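Local coordinates for aminomethyltransferase (Bartonella henselae, PDB 3GIR), which is an aminomethyltransferase of the glycine cleavage T-protein family, joining a folate-binding-type domain to a C-terminal barrel domain, at residues 67-72 against 252-257; 216-221 against 387-392; 77-82 against 244-249; 312-317 against 345-350. All coordinates share one frame; numbering follows the deposited sequence.

Contact 1 of 4, residues 67-72 against 252-257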
# COMPACT_ATOMS: atom_id res chain seq x y z
N LYS A 67 -19.92 -2.33 -7.09
CA LYS A 67 -20.27 -0.96 -7.39
C LYS A 67 -19.36 0.03 -6.62
O LYS A 67 -19.10 1.13 -7.09
CB LYS A 67 -21.75 -0.65 -7.20
CG LYS A 67 -22.66 -1.27 -8.29
CD LYS A 67 -24.09 -0.98 -8.03
CE LYS A 67 -24.95 -1.58 -9.16
NZ LYS A 67 -26.38 -1.69 -8.67
N GLU A 68 -18.83 -0.36 -5.48
CA GLU A 68 -17.91 0.51 -4.73
C GLU A 68 -16.60 0.65 -5.53
O GLU A 68 -16.02 1.73 -5.68
CB GLU A 68 -17.61 -0.09 -3.32
CG GLU A 68 -18.74 0.00 -2.33
CD GLU A 68 -18.58 -0.92 -1.10
OE1 GLU A 68 -17.48 -1.07 -0.57
OE2 GLU A 68 -19.58 -1.47 -0.64
N HIS A 69 -16.12 -0.49 -6.04
CA HIS A 69 -14.97 -0.49 -6.93
C HIS A 69 -15.17 0.40 -8.13
O HIS A 69 -14.37 1.32 -8.45
CB HIS A 69 -14.63 -1.94 -7.31
CG HIS A 69 -13.45 -2.07 -8.23
ND1 HIS A 69 -12.29 -2.72 -7.87
CD2 HIS A 69 -13.27 -1.65 -9.51
CE1 HIS A 69 -11.44 -2.68 -8.88
NE2 HIS A 69 -12.00 -2.02 -9.89
N LEU A 70 -16.26 0.13 -8.87
CA LEU A 70 -16.57 0.89 -10.06
C LEU A 70 -16.79 2.36 -9.74
O LEU A 70 -16.32 3.20 -10.50
CB LEU A 70 -17.75 0.26 -10.82
CG LEU A 70 -17.51 -1.15 -11.38
CD1 LEU A 70 -18.90 -1.78 -11.82
CD2 LEU A 70 -16.46 -1.23 -12.48
N HIS A 71 -17.42 2.64 -8.61
CA HIS A 71 -17.62 4.02 -8.17
C HIS A 71 -16.32 4.81 -8.04
O HIS A 71 -16.22 5.98 -8.47
CB HIS A 71 -18.47 4.10 -6.89
CG HIS A 71 -18.72 5.51 -6.46
ND1 HIS A 71 -19.81 6.23 -6.92
CD2 HIS A 71 -18.01 6.35 -5.67
CE1 HIS A 71 -19.76 7.45 -6.39
NE2 HIS A 71 -18.67 7.56 -5.65
N THR A 72 -15.28 4.17 -7.51
CA THR A 72 -14.00 4.79 -7.28
C THR A 72 -13.35 5.16 -8.59
O THR A 72 -12.75 6.22 -8.72
CB THR A 72 -13.06 3.90 -6.40
OG1 THR A 72 -13.71 3.58 -5.15
CG2 THR A 72 -11.74 4.52 -6.10
N ASP A 252 -9.21 -3.72 -1.82
CA ASP A 252 -8.36 -4.80 -2.31
C ASP A 252 -8.44 -5.04 -3.84
O ASP A 252 -7.41 -5.24 -4.45
CB ASP A 252 -8.69 -6.12 -1.52
CG ASP A 252 -7.56 -7.12 -1.65
OD1 ASP A 252 -6.41 -6.78 -1.33
OD2 ASP A 252 -7.84 -8.21 -2.22
N SER A 253 -9.63 -5.04 -4.45
CA SER A 253 -9.76 -5.24 -5.87
C SER A 253 -9.14 -4.09 -6.64
O SER A 253 -8.48 -4.25 -7.71
CB SER A 253 -11.19 -5.54 -6.31
OG SER A 253 -12.12 -4.56 -5.83
N LEU A 254 -9.29 -2.88 -6.09
CA LEU A 254 -8.66 -1.74 -6.73
C LEU A 254 -7.16 -1.84 -6.76
O LEU A 254 -6.52 -1.57 -7.82
CB LEU A 254 -9.12 -0.40 -6.11
CG LEU A 254 -10.58 -0.03 -6.32
CD1 LEU A 254 -10.98 0.95 -5.20
CD2 LEU A 254 -10.88 0.60 -7.72
N ARG A 255 -6.55 -2.05 -5.60
CA ARG A 255 -5.13 -2.11 -5.52
C ARG A 255 -4.56 -3.26 -6.34
O ARG A 255 -3.47 -3.12 -6.91
CB ARG A 255 -4.64 -2.13 -4.07
CG ARG A 255 -4.92 -3.43 -3.28
CD ARG A 255 -3.78 -4.34 -3.43
NE ARG A 255 -4.13 -5.63 -2.85
CZ ARG A 255 -3.37 -6.73 -2.87
NH1 ARG A 255 -2.17 -6.77 -3.41
NH2 ARG A 255 -3.86 -7.82 -2.27
N LEU A 256 -5.24 -4.39 -6.35
CA LEU A 256 -4.76 -5.56 -7.09
C LEU A 256 -4.81 -5.34 -8.59
O LEU A 256 -3.82 -5.60 -9.29
CB LEU A 256 -5.55 -6.79 -6.63
CG LEU A 256 -5.23 -8.15 -7.26
CD1 LEU A 256 -3.70 -8.37 -7.29
CD2 LEU A 256 -6.06 -9.27 -6.59
N GLU A 257 -5.87 -4.74 -9.09
CA GLU A 257 -5.90 -4.23 -10.53
C GLU A 257 -4.73 -3.30 -10.85
O GLU A 257 -4.19 -3.31 -11.95
CB GLU A 257 -7.22 -3.55 -10.83
CG GLU A 257 -8.34 -4.45 -11.08
CD GLU A 257 -9.59 -3.72 -11.50
OE1 GLU A 257 -9.62 -2.47 -11.32
OE2 GLU A 257 -10.56 -4.36 -11.98

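Contact 2 of 4, residues 216-221 against 387-392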
# COMPACT_ATOMS: atom_id res chain seq x y z
N THR A 216 -4.89 2.97 -5.32
CA THR A 216 -5.96 2.67 -6.26
C THR A 216 -5.50 2.63 -7.73
O THR A 216 -6.17 2.09 -8.58
CB THR A 216 -7.16 3.64 -6.11
OG1 THR A 216 -6.72 4.97 -6.46
CG2 THR A 216 -7.85 3.55 -4.66
N GLY A 217 -4.41 3.32 -8.03
CA GLY A 217 -4.00 3.58 -9.43
C GLY A 217 -4.77 4.73 -10.07
O GLY A 217 -4.52 5.06 -11.23
N GLU A 218 -5.63 5.39 -9.31
CA GLU A 218 -6.31 6.62 -9.72
C GLU A 218 -5.60 7.83 -9.18
O GLU A 218 -4.70 7.75 -8.35
CB GLU A 218 -7.77 6.61 -9.27
CG GLU A 218 -8.61 5.46 -9.75
CD GLU A 218 -8.84 5.48 -11.23
OE1 GLU A 218 -8.89 6.58 -11.82
OE2 GLU A 218 -8.93 4.38 -11.85
N ASP A 219 -6.02 9.04 -9.62
CA ASP A 219 -5.71 10.25 -8.87
C ASP A 219 -6.36 10.14 -7.50
O ASP A 219 -7.26 9.37 -7.33
CB ASP A 219 -6.19 11.51 -9.65
CG ASP A 219 -5.72 12.82 -9.04
OD1 ASP A 219 -4.76 12.82 -8.29
OD2 ASP A 219 -6.36 13.85 -9.29
N GLY A 220 -5.88 10.91 -6.51
CA GLY A 220 -6.44 10.82 -5.18
C GLY A 220 -5.54 11.46 -4.17
O GLY A 220 -4.39 11.82 -4.45
N PHE A 221 -6.07 11.48 -2.95
CA PHE A 221 -5.49 12.13 -1.83
C PHE A 221 -5.60 11.26 -0.61
O PHE A 221 -6.52 10.44 -0.53
CB PHE A 221 -6.12 13.52 -1.55
CG PHE A 221 -6.00 14.46 -2.71
CD1 PHE A 221 -4.94 15.35 -2.79
CD2 PHE A 221 -6.91 14.38 -3.74
CE1 PHE A 221 -4.86 16.20 -3.89
CE2 PHE A 221 -6.76 15.19 -4.85
CZ PHE A 221 -5.76 16.06 -4.88
N GLU A 387 -4.90 0.40 -16.46
CA GLU A 387 -4.05 1.53 -16.69
C GLU A 387 -4.11 2.52 -15.52
O GLU A 387 -5.19 2.82 -15.05
CB GLU A 387 -4.55 2.27 -17.94
CG GLU A 387 -3.52 3.20 -18.61
CD GLU A 387 -4.16 4.09 -19.71
OE1 GLU A 387 -5.28 3.78 -20.19
OE2 GLU A 387 -3.53 5.11 -20.06
N GLN A 388 -2.94 2.96 -15.06
CA GLN A 388 -2.85 3.94 -13.99
C GLN A 388 -3.13 5.33 -14.50
O GLN A 388 -2.85 5.58 -15.65
CB GLN A 388 -1.53 3.88 -13.27
CG GLN A 388 -1.38 2.50 -12.57
CD GLN A 388 0.02 2.27 -12.09
OE1 GLN A 388 0.96 2.92 -12.52
NE2 GLN A 388 0.17 1.31 -11.16
N ARG A 389 -3.80 6.14 -13.64
CA ARG A 389 -4.26 7.47 -14.02
C ARG A 389 -3.83 8.51 -12.96
O ARG A 389 -4.58 9.42 -12.55
CB ARG A 389 -5.77 7.46 -14.34
CG ARG A 389 -6.07 6.52 -15.57
CD ARG A 389 -7.52 6.58 -16.11
NE ARG A 389 -8.40 5.69 -15.36
CZ ARG A 389 -8.46 4.35 -15.45
NH1 ARG A 389 -9.30 3.72 -14.64
NH2 ARG A 389 -7.70 3.64 -16.31
N TYR A 390 -2.56 8.42 -12.55
CA TYR A 390 -1.99 9.35 -11.59
C TYR A 390 -1.92 10.77 -12.16
O TYR A 390 -1.82 10.93 -13.40
CB TYR A 390 -0.62 8.93 -11.14
CG TYR A 390 -0.55 7.55 -10.47
CD1 TYR A 390 -1.39 7.20 -9.45
CD2 TYR A 390 0.38 6.62 -10.88
CE1 TYR A 390 -1.29 5.96 -8.85
CE2 TYR A 390 0.50 5.38 -10.31
CZ TYR A 390 -0.33 5.06 -9.26
OH TYR A 390 -0.20 3.84 -8.60
N PHE A 391 -1.99 11.80 -11.33
CA PHE A 391 -1.97 13.19 -11.78
C PHE A 391 -0.61 13.49 -12.46
O PHE A 391 0.43 13.17 -11.94
CB PHE A 391 -2.13 14.11 -10.59
CG PHE A 391 -2.20 15.57 -10.95
CD1 PHE A 391 -3.26 16.05 -11.66
CD2 PHE A 391 -1.20 16.42 -10.51
CE1 PHE A 391 -3.33 17.44 -11.98
CE2 PHE A 391 -1.24 17.81 -10.84
CZ PHE A 391 -2.35 18.29 -11.55
N LYS A 392 -0.63 14.17 -13.60
CA LYS A 392 0.61 14.46 -14.38
C LYS A 392 0.90 15.96 -14.41
O LYS A 392 0.01 16.75 -14.08
CB LYS A 392 0.44 13.94 -15.81
CG LYS A 392 0.29 12.47 -15.95
CD LYS A 392 0.53 11.98 -17.38
CE LYS A 392 -0.61 12.35 -18.32
NZ LYS A 392 -0.63 11.37 -19.43
O HOH W 1 -6.37 3.22 -12.88
O HOH W 2 -2.29 11.41 -8.50

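Contact 3 of 4, residues 77-82 against 244-249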
# COMPACT_ATOMS: atom_id res chain seq x y z
N GLY A 77 -14.19 7.81 -4.29
CA GLY A 77 -14.43 6.89 -3.19
C GLY A 77 -13.71 7.38 -1.95
O GLY A 77 -12.60 7.87 -2.02
N LEU A 78 -14.38 7.27 -0.83
CA LEU A 78 -13.85 7.65 0.47
C LEU A 78 -13.58 6.36 1.26
O LEU A 78 -14.45 5.50 1.45
CB LEU A 78 -14.87 8.52 1.26
CG LEU A 78 -14.33 9.13 2.56
CD1 LEU A 78 -13.14 10.14 2.33
CD2 LEU A 78 -15.55 9.81 3.33
N PHE A 79 -12.35 6.23 1.73
CA PHE A 79 -11.88 5.06 2.44
C PHE A 79 -11.39 5.48 3.82
O PHE A 79 -10.55 6.36 3.95
CB PHE A 79 -10.68 4.39 1.73
CG PHE A 79 -10.90 4.01 0.29
CD1 PHE A 79 -10.94 2.68 -0.09
CD2 PHE A 79 -11.00 5.00 -0.69
CE1 PHE A 79 -11.12 2.33 -1.43
CE2 PHE A 79 -11.22 4.62 -2.00
CZ PHE A 79 -11.29 3.29 -2.35
N ASP A 80 -11.92 4.82 4.86
CA ASP A 80 -11.39 5.02 6.18
C ASP A 80 -10.23 4.06 6.39
O ASP A 80 -10.39 2.83 6.52
CB ASP A 80 -12.47 4.78 7.26
CG ASP A 80 -11.98 5.16 8.63
OD1 ASP A 80 -10.75 5.41 8.81
OD2 ASP A 80 -12.83 5.16 9.58
N ILE A 81 -9.01 4.62 6.41
CA ILE A 81 -7.78 3.89 6.55
C ILE A 81 -7.06 4.28 7.85
O ILE A 81 -5.84 4.27 7.95
CB ILE A 81 -6.89 3.97 5.26
CG1 ILE A 81 -6.61 5.39 4.90
CG2 ILE A 81 -7.62 3.23 4.10
CD1 ILE A 81 -5.54 5.46 3.77
N SER A 82 -7.86 4.52 8.90
CA SER A 82 -7.38 4.96 10.19
C SER A 82 -6.67 3.86 10.95
O SER A 82 -6.16 4.10 12.03
CB SER A 82 -8.52 5.51 11.06
OG SER A 82 -9.10 6.66 10.45
N GLU A 244 -18.83 8.24 -2.20
CA GLU A 244 -19.38 7.15 -1.39
C GLU A 244 -18.29 6.53 -0.58
O GLU A 244 -17.14 6.49 -1.01
CB GLU A 244 -20.02 6.09 -2.26
CG GLU A 244 -21.15 6.59 -3.20
CD GLU A 244 -22.46 6.95 -2.46
OE1 GLU A 244 -22.63 6.69 -1.27
OE2 GLU A 244 -23.38 7.54 -3.10
N TRP A 245 -18.65 5.93 0.55
CA TRP A 245 -17.72 5.07 1.28
C TRP A 245 -17.43 3.77 0.48
O TRP A 245 -18.32 3.22 -0.20
CB TRP A 245 -18.35 4.58 2.56
CG TRP A 245 -18.43 5.50 3.73
CD1 TRP A 245 -19.60 5.88 4.33
CD2 TRP A 245 -17.37 6.08 4.49
NE1 TRP A 245 -19.34 6.66 5.40
CE2 TRP A 245 -17.97 6.81 5.54
CE3 TRP A 245 -15.99 6.07 4.40
CZ2 TRP A 245 -17.23 7.50 6.51
CZ3 TRP A 245 -15.26 6.77 5.32
CH2 TRP A 245 -15.88 7.49 6.38
N VAL A 246 -16.14 3.39 0.51
CA VAL A 246 -15.66 2.18 -0.13
C VAL A 246 -15.05 1.29 0.98
O VAL A 246 -14.23 1.75 1.78
CB VAL A 246 -14.70 2.54 -1.22
CG1 VAL A 246 -14.21 1.27 -1.94
CG2 VAL A 246 -15.41 3.44 -2.21
N GLY A 247 -15.40 0.02 0.99
CA GLY A 247 -14.94 -0.96 1.96
C GLY A 247 -13.65 -1.63 1.59
O GLY A 247 -13.11 -1.44 0.50
N LEU A 248 -13.12 -2.41 2.52
CA LEU A 248 -11.83 -3.08 2.31
C LEU A 248 -11.84 -4.05 1.15
O LEU A 248 -10.78 -4.24 0.51
CB LEU A 248 -11.43 -3.82 3.60
CG LEU A 248 -10.75 -2.97 4.67
CD1 LEU A 248 -10.08 -4.00 5.62
CD2 LEU A 248 -9.78 -1.68 4.37
N ALA A 249 -12.99 -4.70 0.85
CA ALA A 249 -13.04 -5.64 -0.28
C ALA A 249 -12.75 -4.94 -1.60
O ALA A 249 -11.89 -5.39 -2.36
CB ALA A 249 -14.31 -6.51 -0.30
O HOH W 3 -14.12 2.80 4.41

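Contact 4 of 4, residues 312-317 against 345-350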
# COMPACT_ATOMS: atom_id res chain seq x y z
N GLY A 312 2.26 -10.95 -11.87
CA GLY A 312 0.84 -10.95 -12.13
C GLY A 312 0.40 -12.27 -12.66
O GLY A 312 1.17 -12.92 -13.40
N LEU A 313 -0.83 -12.68 -12.37
CA LEU A 313 -1.41 -13.92 -12.85
C LEU A 313 -2.82 -13.70 -13.32
O LEU A 313 -3.62 -13.09 -12.62
CB LEU A 313 -1.41 -14.98 -11.69
CG LEU A 313 -0.04 -15.41 -11.21
CD1 LEU A 313 -0.14 -16.14 -9.79
CD2 LEU A 313 0.69 -16.30 -12.22
N LYS A 314 -3.16 -14.24 -14.48
CA LYS A 314 -4.51 -14.16 -15.04
C LYS A 314 -5.12 -15.52 -15.10
O LYS A 314 -4.78 -16.35 -15.91
CB LYS A 314 -4.51 -13.47 -16.42
CG LYS A 314 -5.84 -13.30 -17.02
CD LYS A 314 -5.80 -12.74 -18.49
CE LYS A 314 -7.22 -12.76 -19.11
NZ LYS A 314 -7.26 -11.99 -20.43
N PRO A 315 -6.06 -15.82 -14.18
CA PRO A 315 -6.77 -17.10 -14.22
C PRO A 315 -7.55 -17.26 -15.52
O PRO A 315 -8.12 -16.28 -15.99
CB PRO A 315 -7.72 -16.97 -13.01
CG PRO A 315 -7.12 -16.08 -12.16
CD PRO A 315 -6.51 -14.99 -13.04
N GLN A 316 -7.50 -18.44 -16.10
CA GLN A 316 -8.24 -18.75 -17.37
C GLN A 316 -9.55 -19.37 -16.96
O GLN A 316 -9.78 -20.57 -17.11
CB GLN A 316 -7.43 -19.69 -18.22
CG GLN A 316 -6.14 -19.07 -18.66
CD GLN A 316 -5.30 -19.97 -19.60
OE1 GLN A 316 -5.74 -21.04 -20.12
NE2 GLN A 316 -4.07 -19.54 -19.79
N THR A 317 -10.35 -18.55 -16.35
CA THR A 317 -11.63 -19.01 -15.80
C THR A 317 -12.31 -17.71 -15.41
O THR A 317 -11.65 -16.66 -15.31
CB THR A 317 -11.50 -19.99 -14.62
OG1 THR A 317 -12.79 -20.07 -14.00
CG2 THR A 317 -10.48 -19.52 -13.50
N PRO A 345 -13.47 -5.71 -11.23
CA PRO A 345 -14.59 -5.25 -12.07
C PRO A 345 -14.19 -4.37 -13.25
O PRO A 345 -14.92 -4.29 -14.26
CB PRO A 345 -15.45 -4.46 -11.09
CG PRO A 345 -15.13 -5.06 -9.77
CD PRO A 345 -13.68 -5.33 -9.82
N SER A 346 -13.06 -3.67 -13.12
CA SER A 346 -12.57 -2.80 -14.21
C SER A 346 -11.92 -3.66 -15.28
O SER A 346 -12.20 -3.49 -16.46
CB SER A 346 -11.65 -1.70 -13.74
OG SER A 346 -12.25 -0.95 -12.74
N PHE A 347 -11.11 -4.62 -14.85
CA PHE A 347 -10.49 -5.58 -15.76
C PHE A 347 -11.55 -6.51 -16.39
O PHE A 347 -11.31 -7.03 -17.50
CB PHE A 347 -9.47 -6.42 -14.99
CG PHE A 347 -8.62 -7.30 -15.87
CD1 PHE A 347 -7.76 -6.71 -16.79
CD2 PHE A 347 -8.67 -8.65 -15.80
CE1 PHE A 347 -6.94 -7.49 -17.62
CE2 PHE A 347 -7.85 -9.49 -16.62
CZ PHE A 347 -6.98 -8.88 -17.52
N ASP A 348 -12.69 -6.63 -15.70
CA ASP A 348 -13.81 -7.49 -16.01
C ASP A 348 -13.42 -8.94 -16.06
O ASP A 348 -13.79 -9.68 -16.98
CB ASP A 348 -14.50 -7.08 -17.30
CG ASP A 348 -15.87 -7.68 -17.42
OD1 ASP A 348 -16.54 -7.98 -16.40
OD2 ASP A 348 -16.26 -7.88 -18.59
N GLY A 349 -12.68 -9.36 -15.04
CA GLY A 349 -12.39 -10.76 -14.82
C GLY A 349 -11.45 -10.94 -13.65
O GLY A 349 -11.03 -9.95 -13.05
N PRO A 350 -11.17 -12.20 -13.27
CA PRO A 350 -10.24 -12.50 -12.17
C PRO A 350 -8.84 -11.91 -12.43
O PRO A 350 -8.34 -11.91 -13.60
CB PRO A 350 -10.20 -14.02 -12.14
CG PRO A 350 -11.32 -14.45 -12.91
CD PRO A 350 -11.73 -13.43 -13.85

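Contact 1 of 4, residues 67-72 against 252-257
His69 reaches from helix 65-74 to three residues of helix 248-257, and its imidazole carries most of the contact. Its CG stands anti to the backbone N (chi1 -180°), which sends the ring straight toward the other helix. Both ring nitrogens take part in hydrogen bonds there. His69 ND1 pairs with Ser253 OG at 2.8 Å, and either could donate. His69 NE2 donates a bent, weak bond of 2.8 Å to Glu257 OE1; this oxygen lies at the ring edge, with the carboxylate turned 86° from the ring. NE2 also bonds Ser346 OG, while the stronger partner of Glu257 is Arg73, in a salt bridge. Bonded through both nitrogens and covered on one face, the imidazole probably has little freedom to turn.

Apolar contacts cover that face: Leu254 CD2 sits 3.5 Å from the His69 centroid, almost on the ring normal, as a CH-pi contact. The other methyl of this leucine, CD1, packs 3.8 Å from Thr72 CG2. Thr72 keeps its rotation through OG1, which donates to Glu68 O at 3.0 Å from the face of that carbonyl opposite the one used by Thr72 N.

On the side of helix 248-257 turned from His69, Arg255 grips one oxygen of Asp252 side-on, with NH2 2.9 Å from OD1, and NH1 bridges to Asp266.

The axes of the two short helical segments come within 9.9 Å and cross at -53°: a buried helix-helix packing with a polar centre, inside the folate-binding family domain.

Contact 2 of 4, residues 216-221 against 387-392
Gly217 and Arg389 are joined where the C-terminal tail runs past an ST turn, in which Thr216 OG1 accepts from Glu218 N just ahead of strand 220-225. Arg389 N donates to Gly217 O at 2.7 Å in a nearly straight bond, the one direct hydrogen bond between the two backbones here. Gly217 has positive phi, a backbone shape that favours glycine.

Beside this bond Glu218 and Arg389 run side by side in the same direction. Glu218 folds back at chi2 (-67°), bringing a carboxylate whose CB sets out away from the tail round to meet it, and Arg389 bends at chi3 (-85°). Arg389 is modelled in two conformers; in one, NH1 forms a salt bridge of 2.9 Å with Glu218 OE2, the two flat groups lying 52° apart, so this link may be only partly populated. OE2 has a second cationic partner in Arg73, which holds the carboxylate from the body of the domain.

Tyr390 turns its ring against the backbone of the turn. Its CE1 lies 3.7 Å from Gly217 CA, Gly217 O lies over one face, and CD1 meets Glu218 O edge-on at 3.5 Å; the ring also stacks with Phe198. Asp219 and Phe391 again point the same way, and Arg212 serves both, by a salt bridge to Asp219 OD2 and a cation-pi contact with the Phe391 ring. Phe391 CB rests 3.7 Å from Asp219 OD1. That oxygen accepts from a water at 2.9 Å, and the same water accepts from Phe391 N, also at 2.9 Å.

Contact 3 of 4, residues 77-82 against 244-249
Leu78 O is held by two consecutive residues across the contact, Trp245 and Val246: Val246 N donates to it at 2.9 Å, and Trp245 CA adds a CA-H...O contact at 3.3 Å. The N-H of the same residue, Leu78, donates to Glu244 O, again at 2.9 Å. These bonds pair strands 76-80 and 243-245 in parallel, the latter an outermost strand of the mixed sheet within this chain.

Leu78 and Trp245 share a sheet face. With CG of Leu78 anti to its backbone N (chi1 -172°), CD2 is laid over the six-membered ring of the indole, 3.8 Å from its centroid. The indole also meets the rings of Tyr61 and His42. Phe79 and Val246 make a second CH-pi pair: Val246 CB stands 3.8 Å from the Phe79 centroid, and CG1 presses to 3.3 Å from CE1, a tight fit. Val246 CG2 lies against Gly77 CA.

Beyond the paired residues a water takes over, accepting from Asp80 N at 3.0 Å and donating to Val246 O at 2.8 Å. Asp80 OD1 closes an Asx turn with Ser82 N and accepts from Ser82 OG too, while OD2 bonds His42. Hydrophobic rings thus flank a short polar ladder, and where the strands part the buried backbone groups stay satisfied through water rather than through each other.

Contact 4 of 4, residues 312-317 against 345-350
A beta hairpin of strands 334-344 and 349-356, its turn carrying a G1 bulge (Asp348 and Gly349 both facing Gly344), presents Pro350 to Pro315 of strand 309-315. Pro315 CG packs 3.7 Å from Pro350 CB, the two rings crossing at a slant, and Pro315 CD lies 3.6 Å from Pro350 O. On the other part of the Pro350 ring, CG comes to 3.3 Å from Thr317 O. Thr317 OG1 turns to a partner of its own, Gln319 N.

Strands 309-315 and 349-356 are antiparallel neighbours in the sheet of the C-terminal barrel domain, and Leu313 bonds Ala352 through the backbone further along. Neither proline has an N-H to give, so at this end the strands meet through ring carbons and carbonyl oxygens.

Lys314, an exposed residue, reaches across to Phe347. Its CG is anti to the backbone N (chi1 -178°) and the chain stays extended, crossing the Phe347 side chain at about a right angle, so that aliphatic carbon CD meets the ring edge 4.2 Å from CZ. The Phe347 ring makes an edge-to-face contact with Phe385, while the backbone N of Phe347 donates to Glu257 OE2.

Contacts 1 and 3 lie within the folate-binding domain, their centres about 10 Å apart, and share helix 248-257; strand 76-80 of contact 3 directly follows helix 65-74 of contact 1. Contact 2 reaches the same mixed sheet as contact 3 through strand 220-225, with centres about 16 Å apart, and touches contact 1 through Thr216. Its segments alternate along the chain with those of contacts 1 and 3, and contact 4, in the barrel domain, falls between them. Contacts 1 and 4 are about 13 Å apart, centre to centre; His69 and Glu257 bond Ser346 and Phe347, placing contact 1 at the domain junction. Contact 2 brings the C-terminal tail, which follows strand 374-381, back against the first domain.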